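Local atomic coordinates of hypothetical protein PA1835 (Pseudomonas aeruginosa, PDB entry 1YOC), a protein that is of unknown function but has a hotdog fold and may hydrolyse acyl-CoA thioesters. Residues B[31-36]-B[47-52]; B[26-31]-B[66-71]; B[43-48]-B[104-109]; B[56-61]-B[98-103]; B[5-10]-B[20-25]. All blocks are in the same frame, centred on the assembly; numbering follows the deposited sequence.

From the N terminus, interaction 5 closes first, pairing helix 2-13 with helix 15-25 across a short connection. The chain then runs through residues 26-31, where interaction 2 opens a longer loop that closes on helix 63-81. Nested inside that loop, interaction 1 ties the start of strand 35-40 to the end of strand 43-48 and what follows it, sharing S31 with interaction 2. Interaction 3 begins where interaction 1 ends, sharing T47 and F48, and brings strand 105-110 alongside strand 43-48; its loop crosses that of interaction 2 and encloses interaction 4, which joins loops 56-61 and 98-103 and likewise crosses interaction 2. Interaction 5 lies about 27 Å, centre to centre, from interaction 4.

Interaction 1. Residues B[31-36]-B[47-52]; sequences SIAPQF and TFPKRR
F48 and I32 meet where the hairpin of strands 35-40 and 43-48 frays at its open end. Starting at F48 CB, the first neighbour is the backbone oxygen of I32, 3.2 Å from that CB, with P34 CA next. A chi1 of 72° sets CG between the backbone N and the carbonyl carbon. From there CG and CD1 pass close to I32 O, CD1 also facing I32 CB, while CD2 touches I32 CD1 at 3.8 Å and CE2 still lies 4.2 Å from it. That methyl stands over the ring face, 4.2 Å from the centroid of F48, in a CH-pi contact.

Just beyond, Q35 and T47 form an antiparallel hydrogen-bonded pair, Q35 N giving to T47 O at 3.0 Å and T47 N to Q35 O at 2.9 Å. On the other side of F48 the chains separate, and R51 reaches across, extended from CG to NE. A33 CB lies over one face of its guanidinium, and S31 O lies at the edge, 3.0 Å from R51 NH2. One water closes the gap, donating to I32 O and P49 O and accepting from R51 NE at 2.8 Å.

Helix 63-81 adds A69 against the F48 ring. The chemistry thus changes along the contact: backbone bonds hold the strand end, a hydrocarbon-on-ring contact fills the buried middle, and beyond it a water joins two carbonyls to an arginine.

Interaction 2. Residues B[26-31]-B[66-71]; sequences APYFAS and LCNAAE
F29 and N68 meet obliquely in a hotdog fold, where the long helix 63-81 is the sausage wrapped by the antiparallel sheet; residues 26-31 come to it after helix 15-25. The N68 side chain touches two aromatic rings. Its amide plane is turned 28° from the F29 ring and 36° from the Y28 ring, and it meets both obliquely. N68 CG lies 3.9 Å from F29 CD1.

E71, nearly one turn farther along the helix, approaches F29 differently. The two side chains cross at about a right angle, and E71 CG sits at the edge of the ring, 3.8 Å from F29 CZ. A chi1 of 174° sets that CG anti to the backbone N of E71 and brings it to the ring edge.

Within segment 26-31, S31 OG lies over the centre of the Y28 ring, 3.7 Å above its plane. The Y28 hydroxyl is hydrogen-bonded to S31 of the second subunit, and H62 of that subunit packs against both Y28 and F29, so this buried contact lies at the dimer interface. The turn beside N68 is held from within, because Y28 O takes two bonds from S31, one from its backbone N at 3.1 Å and one from S31 OG at 2.7 Å, the latter nearly in line with the Y28 carbonyl.

Interaction 3. Residues B[43-48]-B[104-109]; sequences YAEVTF and DVRAVA
F48 takes V105 against its ring at one end of an antiparallel strand pair in the hotdog sheet, strand 43-48 beside strand 105-110. D104, just before the second strand, lays its CB near F48 O, while its OD1 is hydrogen-bonded to K50 N. V105 pairs with F48 through two backbone bonds, and its CB lies over one ring face, 4.0 Å from the centroid of F48, in a CH-pi contact.

R106, opposite T47 in a non-hydrogen-bonded pair, turns to the other face of the sheet. E45 runs extended toward it, with CG anti to the backbone N (chi1 -178°) and 4.1 Å from R106 CG. R106 CD packs 3.2 Å from E45 OE2, but R106 NE makes only a long salt bridge to that oxygen, at 3.7 Å; its guanidinium is also bridged to D132 and makes a cation-pi contact with Y129. A107 returns to the helix-covered face and forms a hydrogen-bonded pair with V46, A107 CB lying 3.7 Å from V46 CG2. V108 lies alongside E45, and its CG1 meets the Y43 ring obliquely. A109 and A44 form a hydrogen-bonded pair, each N giving to the other's O. Beside V108, Y43 OH donates to E45 OE1 at 2.6 Å, from above the carboxylate plane.

Interaction 4. Residues B[56-61]-B[98-103]; sequences NHIGTV and LAKATG
T60 and V61 face K100 and A101 through torsions that set their branches: a chi1 of 64° at T60 leaves CG2 anti to the carbonyl carbon, where it meets K100 CB and T102 CG2, and a chi1 of -176° at V61 puts CG1 anti to the backbone N. The remaining V61 branch, CG2, then lies near A101 O and G103 O, and V61 CB packs 3.7 Å from A101 CB.

One direct backbone bond links the loops, V61 N to A101 O at 2.8 Å, almost straight at 179° and in the carbonyl plane. A water makes a second link, donating to V61 O, accepting from A101 N and also bound to T60 OG1.

The T60 side is shaped by N56, which opens a type I turn ending at G59. N56 OD1 takes I58 N (2.9 Å) in an Asx turn and also T60 N (3.0 Å), and is thus gripped from both faces of its amide plane. N56 ND2 gives to T60 OG1 at 2.9 Å.

Loop 56-61 leads into helix 63-81, and the contact thus joins the approach to the central helix to the connection between strands 86-97 and 105-110.

Interaction 5. Residues B[5-10]-B[20-25]; sequences QMMQMY and AMIGQF
M21 is the bump that fills the hollow between Y10, M6 and M7 on the facing helix. Its CG sits over the centre of the Y10 ring, 3.6 Å from the centroid and only 13° off the normal, a close CH-pi contact; M21 CB lies 3.7 Å from Y10 CD2. At the end of the chain, chi3 (-67°) turns CE toward Y10 CB and M6 O. The sulfur stays oblique to the ring, 5.0 Å from its centroid, a Met-aromatic contact.

M6 lines part of the hollow. Its methyl, CE, touches M21 CG at 3.8 Å and also rests over one face of the F25 ring, 4.1 Å from F25 CD2. M7 lines another part and crosses M21 at about a right angle, with M7 SD 3.9 Å from M21 CE, and its own CE meets I22 CD1 at 3.9 Å. From there M7 and I22 go on to L72 of helix 63-81, while M7 also touches F36 of strand 35-40.

No hydrogen bond passes between the segments. With the short axes 10.7 Å apart and running 157° from parallel, this is a methionine-rich antiparallel helical hairpin, helices 2-13 and 15-25, packed beside the hotdog helix.

Interaction 1. Residues B[31-36]-B[47-52]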
# COMPACT_ATOMS: atom_id res chain seq x y z
N SER B 31 2.44 -10.82 -3.37
CA SER B 31 3.63 -9.98 -3.50
C SER B 31 4.37 -9.88 -2.16
O SER B 31 5.56 -9.56 -2.16
CB SER B 31 3.31 -8.55 -4.01
OG SER B 31 2.46 -7.82 -3.10
N ILE B 32 3.69 -10.14 -1.04
CA ILE B 32 4.44 -10.14 0.24
C ILE B 32 4.57 -11.55 0.84
O ILE B 32 5.17 -11.71 1.90
CB ILE B 32 3.84 -9.19 1.31
CG1 ILE B 32 2.40 -9.58 1.67
CG2 ILE B 32 3.84 -7.73 0.78
CD1 ILE B 32 1.87 -8.80 2.93
N ALA B 33 4.05 -12.57 0.15
CA ALA B 33 4.14 -13.99 0.62
C ALA B 33 3.73 -14.11 2.08
O ALA B 33 4.48 -14.58 2.93
CB ALA B 33 5.59 -14.49 0.43
N PRO B 34 2.50 -13.71 2.40
CA PRO B 34 2.03 -13.76 3.79
C PRO B 34 1.51 -15.12 4.28
O PRO B 34 1.28 -16.04 3.48
CB PRO B 34 0.91 -12.71 3.77
CG PRO B 34 0.23 -13.03 2.40
CD PRO B 34 1.39 -13.40 1.47
N GLN B 35 1.35 -15.22 5.60
CA GLN B 35 0.76 -16.42 6.21
C GLN B 35 -0.11 -15.88 7.35
O GLN B 35 0.16 -14.79 7.89
CB GLN B 35 1.84 -17.33 6.81
CG GLN B 35 2.81 -17.91 5.79
CD GLN B 35 2.12 -18.94 4.90
OE1 GLN B 35 1.10 -19.53 5.27
NE2 GLN B 35 2.67 -19.16 3.72
N PHE B 36 -1.16 -16.60 7.69
CA PHE B 36 -1.95 -16.18 8.85
C PHE B 36 -1.46 -16.99 10.05
O PHE B 36 -1.20 -18.22 9.92
CB PHE B 36 -3.43 -16.53 8.68
CG PHE B 36 -4.22 -15.46 7.99
CD1 PHE B 36 -4.89 -14.47 8.73
CD2 PHE B 36 -4.27 -15.41 6.61
CE1 PHE B 36 -5.60 -13.45 8.06
CE2 PHE B 36 -4.97 -14.42 5.96
CZ PHE B 36 -5.64 -13.43 6.68
N THR B 47 1.75 -12.81 9.23
CA THR B 47 3.19 -12.58 9.25
C THR B 47 3.66 -12.61 7.79
O THR B 47 2.98 -13.16 6.96
CB THR B 47 3.96 -13.73 9.97
OG1 THR B 47 3.66 -14.99 9.34
CG2 THR B 47 3.56 -13.82 11.45
N PHE B 48 4.77 -11.93 7.48
CA PHE B 48 5.33 -12.10 6.14
C PHE B 48 6.86 -11.95 6.31
O PHE B 48 7.35 -11.20 7.17
CB PHE B 48 4.72 -11.17 5.06
CG PHE B 48 5.10 -9.71 5.18
CD1 PHE B 48 6.21 -9.22 4.50
CD2 PHE B 48 4.26 -8.82 5.88
CE1 PHE B 48 6.50 -7.81 4.50
CE2 PHE B 48 4.52 -7.44 5.89
CZ PHE B 48 5.63 -6.93 5.21
N PRO B 49 7.63 -12.66 5.48
CA PRO B 49 9.09 -12.55 5.63
C PRO B 49 9.81 -11.39 4.97
O PRO B 49 9.42 -10.91 3.90
CB PRO B 49 9.59 -13.88 5.07
CG PRO B 49 8.64 -14.07 3.87
CD PRO B 49 7.25 -13.66 4.48
N LYS B 50 10.89 -10.96 5.60
CA LYS B 50 11.72 -9.95 4.98
C LYS B 50 12.48 -10.70 3.87
O LYS B 50 13.02 -11.80 4.09
CB LYS B 50 12.72 -9.38 5.99
CG LYS B 50 13.77 -8.45 5.35
CD LYS B 50 14.42 -7.56 6.42
CE LYS B 50 15.49 -6.65 5.83
NZ LYS B 50 16.83 -7.28 5.79
N ARG B 51 12.51 -10.13 2.67
CA ARG B 51 13.24 -10.74 1.56
C ARG B 51 13.45 -9.62 0.54
O ARG B 51 12.76 -8.60 0.60
CB ARG B 51 12.46 -11.92 0.95
CG ARG B 51 11.09 -11.51 0.45
CD ARG B 51 10.34 -12.68 -0.25
NE ARG B 51 8.99 -12.25 -0.60
CZ ARG B 51 8.37 -12.55 -1.73
NH1 ARG B 51 8.97 -13.34 -2.65
NH2 ARG B 51 7.19 -12.02 -1.97
N ARG B 52 14.39 -9.79 -0.41
CA ARG B 52 14.67 -8.72 -1.38
C ARG B 52 13.46 -8.06 -2.03
O ARG B 52 13.39 -6.83 -2.11
CB ARG B 52 15.59 -9.23 -2.51
CG ARG B 52 16.16 -8.12 -3.40
CD ARG B 52 16.93 -8.70 -4.61
NE ARG B 52 15.99 -9.34 -5.50
CZ ARG B 52 15.19 -8.67 -6.33
NH1 ARG B 52 15.27 -7.34 -6.40
NH2 ARG B 52 14.27 -9.31 -7.04
O HOH W 1 7.74 -11.27 1.67

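Interaction 2. Residues B[26-31]-B[66-71]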
# COMPACT_ATOMS: atom_id res chain seq x y z
N ALA B 26 -6.24 -14.13 -4.65
CA ALA B 26 -6.20 -12.69 -4.20
C ALA B 26 -4.75 -12.41 -4.55
O ALA B 26 -3.93 -12.14 -3.68
CB ALA B 26 -6.41 -12.59 -2.68
N PRO B 27 -4.43 -12.45 -5.86
CA PRO B 27 -3.07 -12.27 -6.33
C PRO B 27 -2.11 -11.28 -5.74
O PRO B 27 -0.99 -11.67 -5.40
CB PRO B 27 -3.24 -12.10 -7.84
CG PRO B 27 -4.49 -12.92 -8.11
CD PRO B 27 -5.37 -12.43 -7.00
N TYR B 28 -2.50 -10.02 -5.65
CA TYR B 28 -1.55 -9.06 -5.16
C TYR B 28 -1.05 -9.33 -3.74
O TYR B 28 0.03 -8.88 -3.39
CB TYR B 28 -2.06 -7.60 -5.33
CG TYR B 28 -0.92 -6.61 -5.24
CD1 TYR B 28 0.14 -6.65 -6.17
CD2 TYR B 28 -0.87 -5.65 -4.20
CE1 TYR B 28 1.23 -5.76 -6.03
CE2 TYR B 28 0.20 -4.77 -4.08
CZ TYR B 28 1.23 -4.83 -4.97
OH TYR B 28 2.30 -4.01 -4.78
N PHE B 29 -1.80 -10.05 -2.92
CA PHE B 29 -1.30 -10.36 -1.58
C PHE B 29 -0.05 -11.24 -1.64
O PHE B 29 0.81 -11.20 -0.75
CB PHE B 29 -2.39 -11.02 -0.74
CG PHE B 29 -3.41 -10.05 -0.22
CD1 PHE B 29 -3.02 -8.89 0.47
CD2 PHE B 29 -4.77 -10.31 -0.36
CE1 PHE B 29 -3.98 -8.03 1.01
CE2 PHE B 29 -5.72 -9.45 0.18
CZ PHE B 29 -5.32 -8.31 0.86
N ALA B 30 0.08 -12.01 -2.72
CA ALA B 30 1.24 -12.89 -2.91
C ALA B 30 2.53 -12.10 -3.02
O ALA B 30 3.61 -12.64 -2.77
CB ALA B 30 1.03 -13.77 -4.21
N SER B 31 2.44 -10.82 -3.37
CA SER B 31 3.63 -9.98 -3.50
C SER B 31 4.37 -9.88 -2.16
O SER B 31 5.56 -9.56 -2.16
CB SER B 31 3.31 -8.55 -4.01
OG SER B 31 2.46 -7.82 -3.10
N LEU B 66 4.03 -3.25 4.15
CA LEU B 66 3.42 -3.24 5.48
C LEU B 66 1.93 -2.92 5.31
O LEU B 66 1.07 -3.49 6.01
CB LEU B 66 4.10 -2.17 6.38
CG LEU B 66 5.62 -2.35 6.58
CD1 LEU B 66 6.20 -1.10 7.24
CD2 LEU B 66 5.89 -3.59 7.41
N CYS B 67 1.60 -1.99 4.43
CA CYS B 67 0.18 -1.65 4.20
C CYS B 67 -0.53 -2.89 3.67
O CYS B 67 -1.69 -3.13 4.03
CB CYS B 67 0.01 -0.52 3.17
SG CYS B 67 0.53 1.09 3.75
N ASN B 68 0.14 -3.63 2.79
CA ASN B 68 -0.49 -4.83 2.24
C ASN B 68 -0.84 -5.85 3.33
O ASN B 68 -1.93 -6.48 3.30
CB ASN B 68 0.44 -5.47 1.20
CG ASN B 68 -0.32 -6.11 0.02
OD1 ASN B 68 0.31 -6.73 -0.85
ND2 ASN B 68 -1.65 -5.95 -0.04
N ALA B 69 0.06 -6.03 4.30
CA ALA B 69 -0.20 -6.96 5.39
C ALA B 69 -1.41 -6.45 6.20
O ALA B 69 -2.25 -7.23 6.66
CB ALA B 69 1.06 -7.04 6.34
N ALA B 70 -1.47 -5.14 6.40
CA ALA B 70 -2.56 -4.53 7.19
C ALA B 70 -3.89 -4.74 6.49
O ALA B 70 -4.90 -5.11 7.11
CB ALA B 70 -2.30 -3.02 7.38
N GLU B 71 -3.89 -4.54 5.17
CA GLU B 71 -5.11 -4.73 4.40
C GLU B 71 -5.56 -6.21 4.50
O GLU B 71 -6.76 -6.50 4.59
CB GLU B 71 -4.82 -4.41 2.94
CG GLU B 71 -5.95 -4.71 2.03
CD GLU B 71 -6.89 -3.53 1.89
OE1 GLU B 71 -7.02 -2.71 2.85
OE2 GLU B 71 -7.51 -3.48 0.79

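Interaction 3. Residues B[43-48]-B[104-109]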
# COMPACT_ATOMS: atom_id res chain seq x y z
N TYR B 43 -10.51 -11.06 15.44
CA TYR B 43 -9.04 -11.05 15.56
C TYR B 43 -8.29 -11.64 14.37
O TYR B 43 -8.63 -12.72 13.90
CB TYR B 43 -8.62 -11.85 16.82
CG TYR B 43 -7.12 -11.79 17.11
CD1 TYR B 43 -6.57 -10.68 17.75
CD2 TYR B 43 -6.25 -12.80 16.66
CE1 TYR B 43 -5.17 -10.57 17.95
CE2 TYR B 43 -4.82 -12.70 16.84
CZ TYR B 43 -4.31 -11.57 17.48
OH TYR B 43 -2.94 -11.44 17.66
N ALA B 44 -7.26 -10.96 13.85
CA ALA B 44 -6.47 -11.55 12.78
C ALA B 44 -5.02 -11.20 13.02
O ALA B 44 -4.67 -10.09 13.49
CB ALA B 44 -6.91 -11.02 11.40
N GLU B 45 -4.16 -12.16 12.73
CA GLU B 45 -2.74 -11.95 12.88
C GLU B 45 -2.04 -12.61 11.71
O GLU B 45 -2.24 -13.80 11.43
CB GLU B 45 -2.24 -12.53 14.21
CG GLU B 45 -0.76 -12.31 14.48
CD GLU B 45 -0.33 -12.92 15.83
OE1 GLU B 45 -1.19 -13.10 16.72
OE2 GLU B 45 0.87 -13.21 16.01
N VAL B 46 -1.24 -11.81 11.00
CA VAL B 46 -0.53 -12.30 9.81
C VAL B 46 0.96 -12.02 9.94
O VAL B 46 1.40 -11.10 10.67
CB VAL B 46 -1.02 -11.60 8.48
CG1 VAL B 46 -2.55 -11.71 8.32
CG2 VAL B 46 -0.62 -10.19 8.48
N THR B 47 1.75 -12.81 9.23
CA THR B 47 3.19 -12.58 9.25
C THR B 47 3.66 -12.61 7.79
O THR B 47 2.98 -13.16 6.96
CB THR B 47 3.96 -13.73 9.97
OG1 THR B 47 3.66 -14.99 9.34
CG2 THR B 47 3.56 -13.82 11.45
N PHE B 48 4.77 -11.93 7.48
CA PHE B 48 5.33 -12.10 6.14
C PHE B 48 6.86 -11.95 6.31
O PHE B 48 7.35 -11.20 7.17
CB PHE B 48 4.72 -11.17 5.06
CG PHE B 48 5.10 -9.71 5.18
CD1 PHE B 48 6.21 -9.22 4.50
CD2 PHE B 48 4.26 -8.82 5.88
CE1 PHE B 48 6.50 -7.81 4.50
CE2 PHE B 48 4.52 -7.44 5.89
CZ PHE B 48 5.63 -6.93 5.21
N ASP B 104 11.48 -9.88 9.69
CA ASP B 104 10.15 -10.43 9.43
C ASP B 104 9.11 -9.66 10.22
O ASP B 104 9.33 -9.28 11.36
CB ASP B 104 10.07 -11.92 9.79
CG ASP B 104 11.09 -12.77 9.01
OD1 ASP B 104 11.52 -12.41 7.88
OD2 ASP B 104 11.47 -13.82 9.55
N VAL B 105 7.97 -9.45 9.57
CA VAL B 105 6.87 -8.67 10.11
C VAL B 105 5.68 -9.48 10.62
O VAL B 105 5.33 -10.53 10.05
CB VAL B 105 6.36 -7.69 9.00
CG1 VAL B 105 5.29 -6.79 9.55
CG2 VAL B 105 7.53 -6.82 8.51
N ARG B 106 5.08 -9.00 11.71
CA ARG B 106 3.88 -9.61 12.30
C ARG B 106 2.85 -8.45 12.37
O ARG B 106 3.15 -7.41 12.94
CB ARG B 106 4.19 -10.13 13.71
CG ARG B 106 3.05 -10.89 14.46
CD ARG B 106 3.58 -11.45 15.86
NE ARG B 106 3.27 -10.55 17.00
CZ ARG B 106 4.17 -9.79 17.64
NH1 ARG B 106 5.44 -9.80 17.27
NH2 ARG B 106 3.80 -9.01 18.66
N ALA B 107 1.68 -8.63 11.78
CA ALA B 107 0.68 -7.57 11.83
C ALA B 107 -0.52 -8.08 12.58
O ALA B 107 -1.02 -9.16 12.31
CB ALA B 107 0.29 -7.14 10.38
N VAL B 108 -1.01 -7.27 13.53
CA VAL B 108 -2.12 -7.66 14.36
C VAL B 108 -3.30 -6.73 14.19
O VAL B 108 -3.15 -5.50 14.29
CB VAL B 108 -1.68 -7.66 15.86
CG1 VAL B 108 -2.89 -7.98 16.75
CG2 VAL B 108 -0.51 -8.66 16.09
N ALA B 109 -4.48 -7.30 13.93
CA ALA B 109 -5.70 -6.52 13.78
C ALA B 109 -6.59 -6.96 14.94
O ALA B 109 -7.16 -8.06 14.93
CB ALA B 109 -6.39 -6.82 12.36

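Interaction 4. Residues B[56-61]-B[98-103]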
# COMPACT_ATOMS: atom_id res chain seq x y z
N ASN B 56 12.60 -1.55 0.30
CA ASN B 56 12.60 -0.18 -0.21
C ASN B 56 14.07 0.14 -0.51
O ASN B 56 14.93 -0.74 -0.46
CB ASN B 56 12.08 0.83 0.82
CG ASN B 56 12.84 0.76 2.15
OD1 ASN B 56 14.02 0.38 2.21
ND2 ASN B 56 12.14 1.11 3.23
N HIS B 57 14.33 1.41 -0.82
CA HIS B 57 15.68 1.83 -1.21
C HIS B 57 16.72 1.92 -0.10
O HIS B 57 17.89 2.15 -0.42
CB HIS B 57 15.66 3.14 -1.98
CG HIS B 57 15.05 4.28 -1.23
ND1 HIS B 57 13.69 4.37 -1.00
CD2 HIS B 57 15.62 5.32 -0.59
CE1 HIS B 57 13.46 5.43 -0.24
NE2 HIS B 57 14.61 6.02 0.03
N ILE B 58 16.31 1.76 1.17
CA ILE B 58 17.29 1.72 2.24
C ILE B 58 17.39 0.29 2.79
O ILE B 58 17.92 0.07 3.88
CB ILE B 58 16.99 2.72 3.38
CG1 ILE B 58 15.63 2.44 4.03
CG2 ILE B 58 17.04 4.12 2.82
CD1 ILE B 58 15.53 3.08 5.39
N GLY B 59 16.92 -0.66 2.00
CA GLY B 59 16.99 -2.08 2.35
C GLY B 59 16.19 -2.53 3.55
O GLY B 59 16.55 -3.51 4.21
N THR B 60 15.11 -1.82 3.87
CA THR B 60 14.26 -2.26 4.96
C THR B 60 12.92 -2.64 4.32
O THR B 60 12.72 -2.46 3.11
CB THR B 60 14.11 -1.17 6.10
OG1 THR B 60 13.46 -0.01 5.60
CG2 THR B 60 15.49 -0.75 6.62
N VAL B 61 12.01 -3.17 5.10
CA VAL B 61 10.73 -3.60 4.51
C VAL B 61 9.95 -2.37 4.05
O VAL B 61 9.77 -1.38 4.77
CB VAL B 61 9.90 -4.44 5.49
CG1 VAL B 61 8.60 -4.93 4.76
CG2 VAL B 61 10.72 -5.70 5.93
N LEU B 98 6.28 4.23 12.01
CA LEU B 98 6.94 4.47 13.29
C LEU B 98 8.44 4.23 13.38
O LEU B 98 9.13 4.93 14.14
CB LEU B 98 6.28 3.61 14.39
CG LEU B 98 4.73 3.64 14.39
CD1 LEU B 98 4.25 2.85 15.60
CD2 LEU B 98 4.19 5.08 14.40
N ALA B 99 8.92 3.22 12.67
CA ALA B 99 10.33 2.86 12.72
C ALA B 99 10.64 2.07 11.45
O ALA B 99 9.73 1.59 10.79
CB ALA B 99 10.60 1.97 13.97
N LYS B 100 11.91 1.93 11.11
CA LYS B 100 12.27 1.10 9.96
C LYS B 100 11.96 -0.35 10.32
O LYS B 100 12.16 -0.77 11.46
CB LYS B 100 13.76 1.22 9.62
CG LYS B 100 14.20 2.67 9.35
CD LYS B 100 13.06 3.49 8.71
CE LYS B 100 13.49 4.92 8.37
NZ LYS B 100 14.53 4.88 7.32
N ALA B 101 11.52 -1.13 9.34
CA ALA B 101 11.15 -2.54 9.57
C ALA B 101 12.32 -3.35 9.04
O ALA B 101 12.48 -3.54 7.82
CB ALA B 101 9.88 -2.86 8.83
N THR B 102 13.13 -3.83 9.97
CA THR B 102 14.37 -4.53 9.57
C THR B 102 14.39 -6.05 9.64
O THR B 102 15.47 -6.66 9.69
CB THR B 102 15.51 -3.99 10.44
OG1 THR B 102 15.28 -4.40 11.79
CG2 THR B 102 15.54 -2.45 10.36
N GLY B 103 13.22 -6.67 9.66
CA GLY B 103 13.17 -8.13 9.72
C GLY B 103 11.77 -8.61 9.41
O GLY B 103 10.96 -7.82 8.90
O HOH W 2 10.93 -0.15 6.75

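Interaction 5. Residues B[5-10]-B[20-25]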
# COMPACT_ATOMS: atom_id res chain seq x y z
N GLN B 5 -13.23 -17.59 4.82
CA GLN B 5 -13.34 -19.05 4.78
C GLN B 5 -12.16 -19.62 3.97
O GLN B 5 -11.57 -20.63 4.36
CB GLN B 5 -14.70 -19.47 4.18
CG GLN B 5 -15.89 -19.13 5.09
CD GLN B 5 -17.25 -19.18 4.39
OE1 GLN B 5 -18.26 -18.67 4.91
NE2 GLN B 5 -17.29 -19.80 3.21
N MET B 6 -11.79 -18.96 2.86
CA MET B 6 -10.66 -19.43 2.06
C MET B 6 -9.38 -19.34 2.89
O MET B 6 -8.61 -20.30 3.01
CB MET B 6 -10.50 -18.57 0.80
CG MET B 6 -11.56 -18.85 -0.29
SD MET B 6 -11.31 -20.51 -0.97
CE MET B 6 -9.99 -20.14 -2.12
N MET B 7 -9.15 -18.16 3.47
CA MET B 7 -7.93 -18.00 4.26
C MET B 7 -7.84 -19.07 5.35
O MET B 7 -6.79 -19.68 5.55
CB MET B 7 -7.87 -16.62 4.91
CG MET B 7 -7.85 -15.43 3.94
SD MET B 7 -6.53 -15.50 2.69
CE MET B 7 -7.10 -14.04 1.61
N GLN B 8 -8.93 -19.29 6.06
CA GLN B 8 -8.90 -20.25 7.15
C GLN B 8 -8.68 -21.66 6.66
O GLN B 8 -7.81 -22.38 7.18
CB GLN B 8 -10.19 -20.16 7.97
CG GLN B 8 -10.32 -18.81 8.66
CD GLN B 8 -11.66 -18.59 9.37
OE1 GLN B 8 -12.75 -18.71 8.77
NE2 GLN B 8 -11.58 -18.26 10.66
N MET B 9 -9.46 -22.05 5.67
CA MET B 9 -9.34 -23.40 5.11
C MET B 9 -7.89 -23.72 4.74
O MET B 9 -7.36 -24.79 5.08
CB MET B 9 -10.27 -23.52 3.89
CG MET B 9 -10.18 -24.84 3.16
SD MET B 9 -11.09 -24.90 1.55
CE MET B 9 -10.05 -26.19 0.72
N TYR B 10 -7.22 -22.80 4.07
CA TYR B 10 -5.87 -23.09 3.66
C TYR B 10 -4.80 -22.85 4.72
O TYR B 10 -3.74 -23.44 4.67
CB TYR B 10 -5.54 -22.33 2.38
CG TYR B 10 -6.23 -22.92 1.15
CD1 TYR B 10 -7.54 -22.59 0.83
CD2 TYR B 10 -5.57 -23.87 0.36
CE1 TYR B 10 -8.20 -23.21 -0.27
CE2 TYR B 10 -6.21 -24.48 -0.73
CZ TYR B 10 -7.53 -24.14 -1.04
OH TYR B 10 -8.17 -24.80 -2.08
N ALA B 20 0.10 -20.82 -2.42
CA ALA B 20 -0.38 -21.03 -3.81
C ALA B 20 -1.82 -20.59 -3.95
O ALA B 20 -2.24 -20.05 -5.01
CB ALA B 20 -0.25 -22.51 -4.20
N MET B 21 -2.59 -20.80 -2.90
CA MET B 21 -3.98 -20.39 -2.98
C MET B 21 -4.06 -18.86 -3.07
O MET B 21 -4.75 -18.29 -3.93
CB MET B 21 -4.77 -20.91 -1.75
CG MET B 21 -6.23 -20.45 -1.67
SD MET B 21 -6.47 -18.70 -1.11
CE MET B 21 -5.88 -18.82 0.68
N ILE B 22 -3.32 -18.16 -2.22
CA ILE B 22 -3.48 -16.70 -2.27
C ILE B 22 -2.97 -16.13 -3.60
O ILE B 22 -3.53 -15.19 -4.12
CB ILE B 22 -2.86 -16.07 -0.99
CG1 ILE B 22 -3.59 -14.75 -0.66
CG2 ILE B 22 -1.42 -15.92 -1.15
CD1 ILE B 22 -3.27 -14.17 0.71
N GLY B 23 -1.93 -16.74 -4.16
CA GLY B 23 -1.38 -16.30 -5.43
C GLY B 23 -2.42 -16.39 -6.55
O GLY B 23 -2.46 -15.57 -7.49
N GLN B 24 -3.31 -17.37 -6.43
CA GLN B 24 -4.34 -17.54 -7.45
C GLN B 24 -5.62 -16.77 -7.16
O GLN B 24 -6.22 -16.17 -8.06
CB GLN B 24 -4.67 -19.04 -7.60
CG GLN B 24 -5.81 -19.32 -8.64
CD GLN B 24 -5.30 -19.28 -10.07
OE1 GLN B 24 -6.01 -18.89 -11.02
NE2 GLN B 24 -4.06 -19.70 -10.24
N PHE B 25 -6.02 -16.74 -5.89
CA PHE B 25 -7.30 -16.13 -5.58
C PHE B 25 -7.38 -14.70 -5.03
O PHE B 25 -8.49 -14.13 -4.96
CB PHE B 25 -8.07 -17.15 -4.75
CG PHE B 25 -8.36 -18.45 -5.52
CD1 PHE B 25 -9.43 -18.51 -6.44
CD2 PHE B 25 -7.56 -19.58 -5.35
CE1 PHE B 25 -9.70 -19.68 -7.17
CE2 PHE B 25 -7.83 -20.78 -6.09
CZ PHE B 25 -8.90 -20.82 -7.00